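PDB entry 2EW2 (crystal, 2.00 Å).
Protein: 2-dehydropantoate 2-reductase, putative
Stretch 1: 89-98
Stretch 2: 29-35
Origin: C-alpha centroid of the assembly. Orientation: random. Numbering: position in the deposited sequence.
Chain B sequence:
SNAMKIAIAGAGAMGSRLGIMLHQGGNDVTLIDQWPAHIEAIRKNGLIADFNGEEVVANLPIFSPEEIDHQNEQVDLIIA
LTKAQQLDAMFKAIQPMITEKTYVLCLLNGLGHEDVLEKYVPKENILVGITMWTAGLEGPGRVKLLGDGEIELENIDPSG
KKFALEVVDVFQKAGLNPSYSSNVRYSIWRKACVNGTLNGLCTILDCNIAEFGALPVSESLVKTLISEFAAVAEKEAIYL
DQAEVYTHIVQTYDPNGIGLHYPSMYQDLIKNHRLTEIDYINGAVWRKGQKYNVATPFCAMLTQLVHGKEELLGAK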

# COMPACT_ATOMS: atom_id res chain seq x y z
N ALA B 89 0.65 -10.62 27.54
CA ALA B 89 1.14 -10.39 28.90
C ALA B 89 0.23 -11.03 29.95
O ALA B 89 0.72 -11.54 30.95
CB ALA B 89 1.28 -8.89 29.16
N MSE B 90 -1.08 -11.02 29.70
CA MSE B 90 -2.03 -11.71 30.57
C MSE B 90 -1.79 -13.22 30.62
O MSE B 90 -1.78 -13.82 31.69
CB MSE B 90 -3.48 -11.41 30.11
CG MSE B 90 -4.53 -12.35 30.70
SE MSE B 90 -4.82 -12.07 32.64
CE MSE B 90 -5.82 -10.31 32.60
N PHE B 91 -1.58 -13.85 29.46
CA PHE B 91 -1.40 -15.29 29.47
C PHE B 91 -0.04 -15.74 30.01
O PHE B 91 0.05 -16.75 30.69
CB PHE B 91 -1.84 -15.95 28.16
CG PHE B 91 -3.32 -16.26 28.15
CD1 PHE B 91 -4.25 -15.23 27.99
CD2 PHE B 91 -3.78 -17.55 28.39
CE1 PHE B 91 -5.63 -15.50 28.02
CE2 PHE B 91 -5.14 -17.83 28.42
CZ PHE B 91 -6.07 -16.80 28.24
N LYS B 92 0.99 -14.94 29.75
CA LYS B 92 2.28 -15.19 30.36
C LYS B 92 2.16 -15.18 31.88
O LYS B 92 2.70 -16.06 32.55
CB LYS B 92 3.33 -14.17 29.91
CG LYS B 92 4.75 -14.63 30.28
CD LYS B 92 5.80 -13.66 29.84
CE LYS B 92 7.18 -14.21 30.23
NZ LYS B 92 8.21 -13.11 30.26
N ALA B 93 1.44 -14.20 32.43
CA ALA B 93 1.25 -14.08 33.87
C ALA B 93 0.44 -15.21 34.52
O ALA B 93 0.68 -15.57 35.68
CB ALA B 93 0.62 -12.73 34.21
N ILE B 94 -0.54 -15.75 33.79
CA ILE B 94 -1.41 -16.77 34.39
C ILE B 94 -0.99 -18.21 34.10
O ILE B 94 -1.63 -19.13 34.57
CB ILE B 94 -2.92 -16.53 34.09
CG1 ILE B 94 -3.23 -16.72 32.61
CG2 ILE B 94 -3.30 -15.12 34.54
CD1 ILE B 94 -4.76 -16.53 32.31
N GLN B 95 0.10 -18.38 33.36
CA GLN B 95 0.75 -19.69 33.19
C GLN B 95 0.77 -20.61 34.42
O GLN B 95 0.51 -21.80 34.26
CB GLN B 95 2.19 -19.54 32.69
CG GLN B 95 2.27 -19.37 31.21
CD GLN B 95 3.69 -19.44 30.71
OE1 GLN B 95 4.07 -20.39 30.04
NE2 GLN B 95 4.49 -18.42 31.05
N PRO B 96 1.09 -20.09 35.63
CA PRO B 96 1.03 -21.01 36.78
C PRO B 96 -0.31 -21.74 36.98
O PRO B 96 -0.36 -22.77 37.66
CB PRO B 96 1.34 -20.09 37.99
CG PRO B 96 2.11 -18.95 37.40
CD PRO B 96 1.53 -18.74 36.02
N MSE B 97 -1.38 -21.24 36.36
CA MSE B 97 -2.70 -21.85 36.53
C MSE B 97 -3.02 -22.85 35.42
O MSE B 97 -4.06 -23.49 35.45
CB MSE B 97 -3.80 -20.78 36.61
CG MSE B 97 -3.58 -19.82 37.76
SE MSE B 97 -4.96 -18.41 37.77
CE MSE B 97 -6.39 -19.38 38.71
N ILE B 98 -2.09 -22.97 34.47
CA ILE B 98 -2.28 -23.82 33.31
C ILE B 98 -1.53 -25.14 33.49
O ILE B 98 -0.37 -25.15 33.90
CB ILE B 98 -1.77 -23.10 32.00
CG1 ILE B 98 -2.54 -21.80 31.77
CG2 ILE B 98 -1.88 -24.03 30.78
CD1 ILE B 98 -1.92 -20.87 30.70
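Stretch 2 29-35: VTLIDQW

Stretch 2 runs as an extended strand from V29 through I32, with phi near -100° to -125° and psi near 130° to 140°, and then leaves the strand at D33. D33 is still extended, at -154/152, but Q34 turns to -97/-2, and W35, at -98/106, occupies the N-cap position right before a helix. The turn is held from within: the backbone N of W35 donates to OD1 of D33 at 3.0 Å, while OD2 of D33 is hydrogen-bonded elsewhere in the structure.

Stretch 1 carries the end of a helix that began earlier in the chain, followed by a 3-10 segment at 95-97. The change of pitch can be followed in the hydrogen bonds. A93 N to A89 O and I94 N to M90 O, both 3.1 Å, are i to i-4 bonds, whereas M97 N to I94 O at 2.8 Å and I98 N to Q95 O at 2.9 Å span three residues.

The two stretches run in opposite directions. M90 has Q34 as its nearest neighbour by CA, at 8.8 Å between the two CA atoms; I94 CA and I32 CA are 8.5 Å apart, and M97 CA and T30 CA are 10.6 Å apart. Numbers rise on one side as they fall on the other. The spacing widens at the M97 end, where a long side chain bridges the gap. No hydrogen bond crosses between the stretches, so the fit is made by side-chain packing.

The pattern on each side follows from its backbone. In the strand, alternate residues face the helix: T30 and I32 point toward it, while V29 and L31 are out of reach. On stretch 1 the residues that point toward the strand are M90, I94 and M97, a spacing of four and then three that keeps them on one face.

I32 is the hub, with 85 Å² covered by stretch 1, and all three of those residues touch it. Its CG2 lies 3.5 Å from SE of M90, the closest approach in the contact. I94 CG2 sits 3.9 Å from both CG2 and CD1 of I32, and M97 SE lies 3.8 Å from I32 CD1. The chi2 of I32, at 145°, lies between rotamer wells.

Both methionines are selenomethionines, and they reach the strand in different shapes. M90 is folded, t at chi1 and p at chi2 and chi3, and its CE comes within 3.8 Å of Q34 OE1, a contact at the exposed edge of the patch. M97 is m, t, p, more extended through chi2, and its CE lies 4.2 Å from CG2 of T30. I94, with chi1 p and chi2 t, adds a shorter branched side chain between them in sequence.

The rule to read here is economical: one beta-branched strand residue, buried against three helix-side residues, anchors a contact of 280 Å², with T30 extending it within the strand and Q34 in the loop that follows.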

# COMPACT_ATOMS: atom_id res chain seq x y z
N VAL B 29 -15.11 -20.51 40.28
CA VAL B 29 -14.70 -19.38 39.43
C VAL B 29 -13.67 -18.48 40.11
O VAL B 29 -13.83 -18.10 41.28
CB VAL B 29 -15.92 -18.51 38.99
CG1 VAL B 29 -15.48 -17.27 38.20
CG2 VAL B 29 -16.89 -19.33 38.16
N THR B 30 -12.62 -18.14 39.37
CA THR B 30 -11.63 -17.15 39.78
C THR B 30 -11.53 -16.04 38.73
O THR B 30 -11.46 -16.31 37.53
CB THR B 30 -10.25 -17.81 39.98
OG1 THR B 30 -10.38 -18.90 40.90
CG2 THR B 30 -9.22 -16.80 40.50
N LEU B 31 -11.48 -14.80 39.20
CA LEU B 31 -11.37 -13.65 38.30
C LEU B 31 -9.93 -13.14 38.25
O LEU B 31 -9.26 -13.06 39.28
CB LEU B 31 -12.29 -12.52 38.77
CG LEU B 31 -13.77 -12.86 39.00
CD1 LEU B 31 -14.50 -11.68 39.67
CD2 LEU B 31 -14.46 -13.25 37.69
N ILE B 32 -9.46 -12.81 37.05
CA ILE B 32 -8.16 -12.19 36.89
C ILE B 32 -8.34 -10.88 36.14
O ILE B 32 -8.95 -10.85 35.06
CB ILE B 32 -7.17 -13.13 36.14
CG1 ILE B 32 -7.05 -14.46 36.90
CG2 ILE B 32 -5.81 -12.48 36.00
CD1 ILE B 32 -6.87 -15.62 36.00
N ASP B 33 -7.81 -9.80 36.71
CA ASP B 33 -8.05 -8.46 36.15
C ASP B 33 -6.93 -7.50 36.50
O ASP B 33 -6.33 -7.61 37.56
CB ASP B 33 -9.37 -7.89 36.67
CG ASP B 33 -9.95 -6.85 35.74
OD1 ASP B 33 -9.75 -5.66 36.03
OD2 ASP B 33 -10.58 -7.22 34.71
N GLN B 34 -6.72 -6.52 35.63
CA GLN B 34 -5.61 -5.58 35.73
C GLN B 34 -6.00 -4.25 36.40
O GLN B 34 -5.13 -3.39 36.61
CB GLN B 34 -5.00 -5.35 34.34
CG GLN B 34 -4.62 -6.67 33.64
CD GLN B 34 -4.07 -6.49 32.23
OE1 GLN B 34 -4.63 -7.01 31.26
NE2 GLN B 34 -2.97 -5.76 32.12
N TRP B 35 -7.27 -4.10 36.76
CA TRP B 35 -7.80 -2.82 37.27
C TRP B 35 -7.84 -2.82 38.80
O TRP B 35 -8.69 -3.49 39.38
CB TRP B 35 -9.18 -2.53 36.66
CG TRP B 35 -9.75 -1.17 36.98
CD1 TRP B 35 -9.05 -0.05 37.33
CD2 TRP B 35 -11.13 -0.78 36.93
NE1 TRP B 35 -9.91 1.00 37.53
CE2 TRP B 35 -11.19 0.58 37.30
CE3 TRP B 35 -12.32 -1.46 36.63
CZ2 TRP B 35 -12.40 1.29 37.36
CZ3 TRP B 35 -13.53 -0.75 36.70
CH2 TRP B 35 -13.55 0.61 37.06